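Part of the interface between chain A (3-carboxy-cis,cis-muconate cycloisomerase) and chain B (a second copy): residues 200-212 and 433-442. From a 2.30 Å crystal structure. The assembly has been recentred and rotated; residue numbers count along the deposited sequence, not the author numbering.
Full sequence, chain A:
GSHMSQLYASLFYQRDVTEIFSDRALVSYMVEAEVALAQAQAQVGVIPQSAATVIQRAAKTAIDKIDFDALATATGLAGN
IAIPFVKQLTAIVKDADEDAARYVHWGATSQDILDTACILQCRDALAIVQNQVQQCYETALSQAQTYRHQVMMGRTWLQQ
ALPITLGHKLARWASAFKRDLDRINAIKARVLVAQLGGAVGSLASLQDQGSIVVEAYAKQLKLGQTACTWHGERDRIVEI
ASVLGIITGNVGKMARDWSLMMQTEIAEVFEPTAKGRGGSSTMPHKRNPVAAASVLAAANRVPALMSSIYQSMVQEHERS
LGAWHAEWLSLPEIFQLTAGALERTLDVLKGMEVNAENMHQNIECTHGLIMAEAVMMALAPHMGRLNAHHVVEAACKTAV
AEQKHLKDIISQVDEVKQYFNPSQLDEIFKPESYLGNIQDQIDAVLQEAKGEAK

Chain A (200-212) VGSLASLQDQGSI
Chain B (433-442) SYLGNIQDQI

Residues 200-212 of chain A form a loop that tightens into a 3-10 segment at 204-206, makes a type II' turn from Leu A206 to Gln A209, and enters a helix at Gly A210. Residues 433-442 of chain B make a type II' turn from Leu B435 to Ile B438 and then run as helix from Ile B438. The two stretches bury 570 Å² in total. In register, Ala A204 CA lies 3.7 Å from Gly B436 CA, and Gly A210 CA lies 5.5 Å from Asn B437 CA.

Ser B433 makes no contact with the chain A stretch. Tyr B434 (phi/psi -132/56, chi1 t, chi2 57°) leaves its backbone sideways, and its ring end comes nearer. Ala A204 CB sits over one ring face, 3.7 Å from the centroid of the Tyr B434 ring and 16° off the normal, a CH-pi contact. Tyr B434 OH lies 3.5 Å from Ser A205 CA. Water 1 accepts from Ser A202 OG at 2.7 Å and donates to Tyr B434 O at 2.8 Å. Ser A202 is rotamer p.

Leu B435 (phi/psi -109/6, chi1 m, chi2 t) points away. Leu B435 O accepts from Ile B438 N at 3.1 Å and closes the turn.

Gly B436 is at phi/psi 48/-132. Positive phi by itself favours glycine, and so does the packing: an ideal CB would fall 2.1 Å from Ser A202 O. The bare CA makes CA-H...O contacts instead, 3.3 Å from Gly B436 CA to Ser A202 O and 3.4 Å from Gly B436 CA to Gln A207 O. Gln A207 is at phi/psi 51/-98, and its CA-to-CB bond points away. Water 2 accepts from Gly B436 N at 2.9 Å and donates to Ala A204 O at 3.1 Å.

Asn B437 (phi/psi -100/34, chi1 p, chi2 -29°) points toward chain A. It holds the N-cap position, but its side chain makes no capping bond. Asn B437 N donates to Ser A202 O at 3.0 Å. Asn B437 ND2 donates to Ser A211 OG at 3.0 Å and 174°, nearly straight. Asn B437 OD1 accepts from Gln B441 NE2 at 2.8 Å within chain B. Gly A210 leaves room here, since an ideal CB would lie a tight 3.0 Å from Asn B437 CB.

Ile B438 (chi1 m, chi2 t) brings CG1 to 3.5 Å from Ser A202 CB. Gln B439 is out of reach.

Asp B440 (chi1 m, chi2 -9°) points toward chain A. Ser A211 OG, with chi1 at -42°, donates to Asp B440 OD2 over a very short 2.5 Å. That hydroxyl therefore links Asn B437 to Asp B440. Water 3 donates to Asp B440 OD2 at 2.8 Å and accepts from Ser A211 N at 3.3 Å.

Gln B441 (chi1 m, chi2 t, chi3 56°) also points toward chain A. Gln B441 NE2 donates to Gly A201 O at 3.0 Å and 167°. Gln B441 NE2 thus donates to both chains, to Gly A201 O and to Asn B437 OD1. Gly A201 is at phi/psi 73/18. Ile B442 lies out of reach.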

# COMPACT_ATOMS: atom_id res chain seq x y z
N VAL A 200 -11.47 -27.86 11.57
CA VAL A 200 -10.02 -27.65 11.52
C VAL A 200 -9.44 -28.25 10.23
O VAL A 200 -8.25 -28.59 10.17
CB VAL A 200 -9.27 -28.27 12.74
CG1 VAL A 200 -9.63 -27.48 14.03
CG2 VAL A 200 -9.59 -29.83 12.86
N GLY A 201 -10.31 -28.37 9.21
CA GLY A 201 -9.90 -28.87 7.92
C GLY A 201 -9.61 -30.36 7.89
O GLY A 201 -8.95 -30.82 6.95
N SER A 202 -10.11 -31.12 8.89
CA SER A 202 -9.87 -32.58 8.96
C SER A 202 -11.12 -33.40 8.60
O SER A 202 -11.04 -34.60 8.50
CB SER A 202 -9.44 -32.98 10.37
OG SER A 202 -10.56 -32.79 11.22
N LEU A 203 -12.25 -32.73 8.38
CA LEU A 203 -13.52 -33.39 8.09
C LEU A 203 -13.77 -34.47 9.15
O LEU A 203 -14.36 -35.50 8.85
CB LEU A 203 -13.52 -34.00 6.67
CG LEU A 203 -13.52 -32.97 5.50
CD1 LEU A 203 -13.37 -33.63 4.11
CD2 LEU A 203 -14.81 -32.14 5.56
N ALA A 204 -13.36 -34.22 10.39
CA ALA A 204 -13.54 -35.20 11.44
C ALA A 204 -15.00 -35.72 11.61
O ALA A 204 -15.21 -36.91 11.77
CB ALA A 204 -13.00 -34.65 12.75
N SER A 205 -16.01 -34.86 11.56
CA SER A 205 -17.37 -35.37 11.73
C SER A 205 -17.90 -36.30 10.60
O SER A 205 -18.97 -36.92 10.74
CB SER A 205 -18.36 -34.21 11.96
OG SER A 205 -18.43 -33.40 10.81
N LEU A 206 -17.16 -36.39 9.49
CA LEU A 206 -17.55 -37.28 8.40
C LEU A 206 -16.76 -38.59 8.51
O LEU A 206 -16.87 -39.47 7.65
CB LEU A 206 -17.28 -36.61 7.04
CG LEU A 206 -18.21 -35.44 6.70
CD1 LEU A 206 -17.87 -34.89 5.34
CD2 LEU A 206 -19.66 -35.90 6.72
N GLN A 207 -15.92 -38.69 9.54
CA GLN A 207 -15.11 -39.87 9.82
C GLN A 207 -14.24 -40.49 8.74
O GLN A 207 -13.12 -40.05 8.54
CB GLN A 207 -16.01 -40.90 10.49
CG GLN A 207 -16.42 -40.30 11.85
CD GLN A 207 -17.54 -41.00 12.58
OE1 GLN A 207 -18.67 -41.10 12.08
NE2 GLN A 207 -17.24 -41.45 13.81
N ASP A 208 -14.69 -41.54 8.07
CA ASP A 208 -13.83 -42.08 7.02
C ASP A 208 -14.40 -41.89 5.62
O ASP A 208 -13.90 -42.42 4.64
CB ASP A 208 -13.47 -43.55 7.30
CG ASP A 208 -14.70 -44.46 7.40
OD1 ASP A 208 -15.85 -43.96 7.53
OD2 ASP A 208 -14.50 -45.70 7.37
N GLN A 209 -15.44 -41.07 5.54
CA GLN A 209 -16.13 -40.74 4.30
C GLN A 209 -15.67 -39.38 3.76
O GLN A 209 -16.19 -38.91 2.74
CB GLN A 209 -17.63 -40.62 4.58
CG GLN A 209 -18.22 -41.84 5.22
CD GLN A 209 -18.12 -43.02 4.28
OE1 GLN A 209 -19.00 -43.22 3.42
NE2 GLN A 209 -17.04 -43.79 4.41
N GLY A 210 -14.74 -38.75 4.45
CA GLY A 210 -14.31 -37.43 4.02
C GLY A 210 -13.88 -37.21 2.58
O GLY A 210 -14.45 -36.34 1.87
N SER A 211 -12.87 -37.97 2.14
CA SER A 211 -12.36 -37.83 0.78
C SER A 211 -13.43 -38.12 -0.29
O SER A 211 -13.51 -37.43 -1.29
CB SER A 211 -11.17 -38.73 0.60
OG SER A 211 -10.33 -38.70 1.73
N ILE A 212 -14.27 -39.12 -0.04
CA ILE A 212 -15.35 -39.48 -0.95
C ILE A 212 -16.32 -38.29 -1.06
O ILE A 212 -16.75 -37.92 -2.17
CB ILE A 212 -16.09 -40.73 -0.38
CG1 ILE A 212 -15.11 -41.91 -0.24
CG2 ILE A 212 -17.33 -41.00 -1.13
CD1 ILE A 212 -14.20 -41.84 1.17
N SER B 433 -8.43 -40.78 17.64
CA SER B 433 -9.59 -41.41 17.06
C SER B 433 -10.54 -40.40 16.35
O SER B 433 -11.61 -40.78 15.83
CB SER B 433 -10.33 -42.13 18.16
OG SER B 433 -11.06 -41.16 18.91
N TYR B 434 -10.16 -39.12 16.34
CA TYR B 434 -11.03 -38.14 15.70
C TYR B 434 -10.28 -37.21 14.75
O TYR B 434 -10.32 -35.98 14.90
CB TYR B 434 -11.75 -37.33 16.80
CG TYR B 434 -13.02 -36.73 16.30
CD1 TYR B 434 -14.01 -37.54 15.77
CD2 TYR B 434 -13.27 -35.36 16.42
CE1 TYR B 434 -15.20 -37.03 15.38
CE2 TYR B 434 -14.46 -34.84 16.04
CZ TYR B 434 -15.43 -35.68 15.52
OH TYR B 434 -16.65 -35.20 15.11
N LEU B 435 -9.58 -37.81 13.78
CA LEU B 435 -8.77 -37.08 12.82
C LEU B 435 -9.35 -37.07 11.41
O LEU B 435 -8.71 -36.58 10.49
CB LEU B 435 -7.37 -37.67 12.83
CG LEU B 435 -6.59 -37.51 14.13
CD1 LEU B 435 -5.31 -38.38 14.09
CD2 LEU B 435 -6.21 -36.03 14.35
N GLY B 436 -10.56 -37.60 11.24
CA GLY B 436 -11.21 -37.61 9.94
C GLY B 436 -10.33 -38.11 8.80
O GLY B 436 -9.67 -39.14 8.92
N ASN B 437 -10.29 -37.39 7.68
CA ASN B 437 -9.48 -37.88 6.58
C ASN B 437 -8.12 -37.20 6.49
O ASN B 437 -7.58 -37.03 5.40
CB ASN B 437 -10.22 -37.74 5.24
CG ASN B 437 -10.14 -36.31 4.67
OD1 ASN B 437 -10.01 -35.32 5.41
ND2 ASN B 437 -10.23 -36.21 3.35
N ILE B 438 -7.52 -36.83 7.62
CA ILE B 438 -6.20 -36.19 7.56
C ILE B 438 -5.10 -37.03 6.87
O ILE B 438 -4.24 -36.48 6.20
CB ILE B 438 -5.73 -35.76 8.98
CG1 ILE B 438 -6.38 -34.43 9.36
CG2 ILE B 438 -4.24 -35.64 9.02
CD1 ILE B 438 -5.98 -33.97 10.72
N GLN B 439 -5.12 -38.35 7.05
CA GLN B 439 -4.11 -39.21 6.44
C GLN B 439 -4.29 -39.27 4.93
O GLN B 439 -3.30 -39.29 4.21
CB GLN B 439 -4.12 -40.62 7.09
CG GLN B 439 -3.78 -40.53 8.62
CD GLN B 439 -2.50 -39.76 8.88
OE1 GLN B 439 -1.59 -39.79 8.06
NE2 GLN B 439 -2.41 -39.07 10.02
N ASP B 440 -5.54 -39.26 4.46
CA ASP B 440 -5.79 -39.22 3.01
C ASP B 440 -5.20 -37.91 2.45
O ASP B 440 -4.58 -37.90 1.35
CB ASP B 440 -7.30 -39.23 2.66
CG ASP B 440 -7.99 -40.57 2.94
OD1 ASP B 440 -7.29 -41.57 3.23
OD2 ASP B 440 -9.25 -40.62 2.86
N GLN B 441 -5.40 -36.79 3.18
CA GLN B 441 -4.88 -35.50 2.70
C GLN B 441 -3.36 -35.51 2.67
O GLN B 441 -2.76 -35.05 1.68
CB GLN B 441 -5.39 -34.33 3.54
CG GLN B 441 -6.90 -34.02 3.35
CD GLN B 441 -7.36 -32.87 4.26
OE1 GLN B 441 -6.80 -31.77 4.21
NE2 GLN B 441 -8.37 -33.13 5.09
N ILE B 442 -2.73 -36.04 3.72
CA ILE B 442 -1.29 -36.08 3.69
C ILE B 442 -0.81 -36.98 2.52
O ILE B 442 0.14 -36.63 1.82
CB ILE B 442 -0.72 -36.57 5.04
CG1 ILE B 442 -1.10 -35.54 6.14
CG2 ILE B 442 0.80 -36.84 4.92
CD1 ILE B 442 -0.58 -35.86 7.56
O HOH W 1 -9.95 -33.50 13.72
O HOH W 2 -12.83 -38.75 12.62
O HOH W 3 -11.94 -40.63 3.78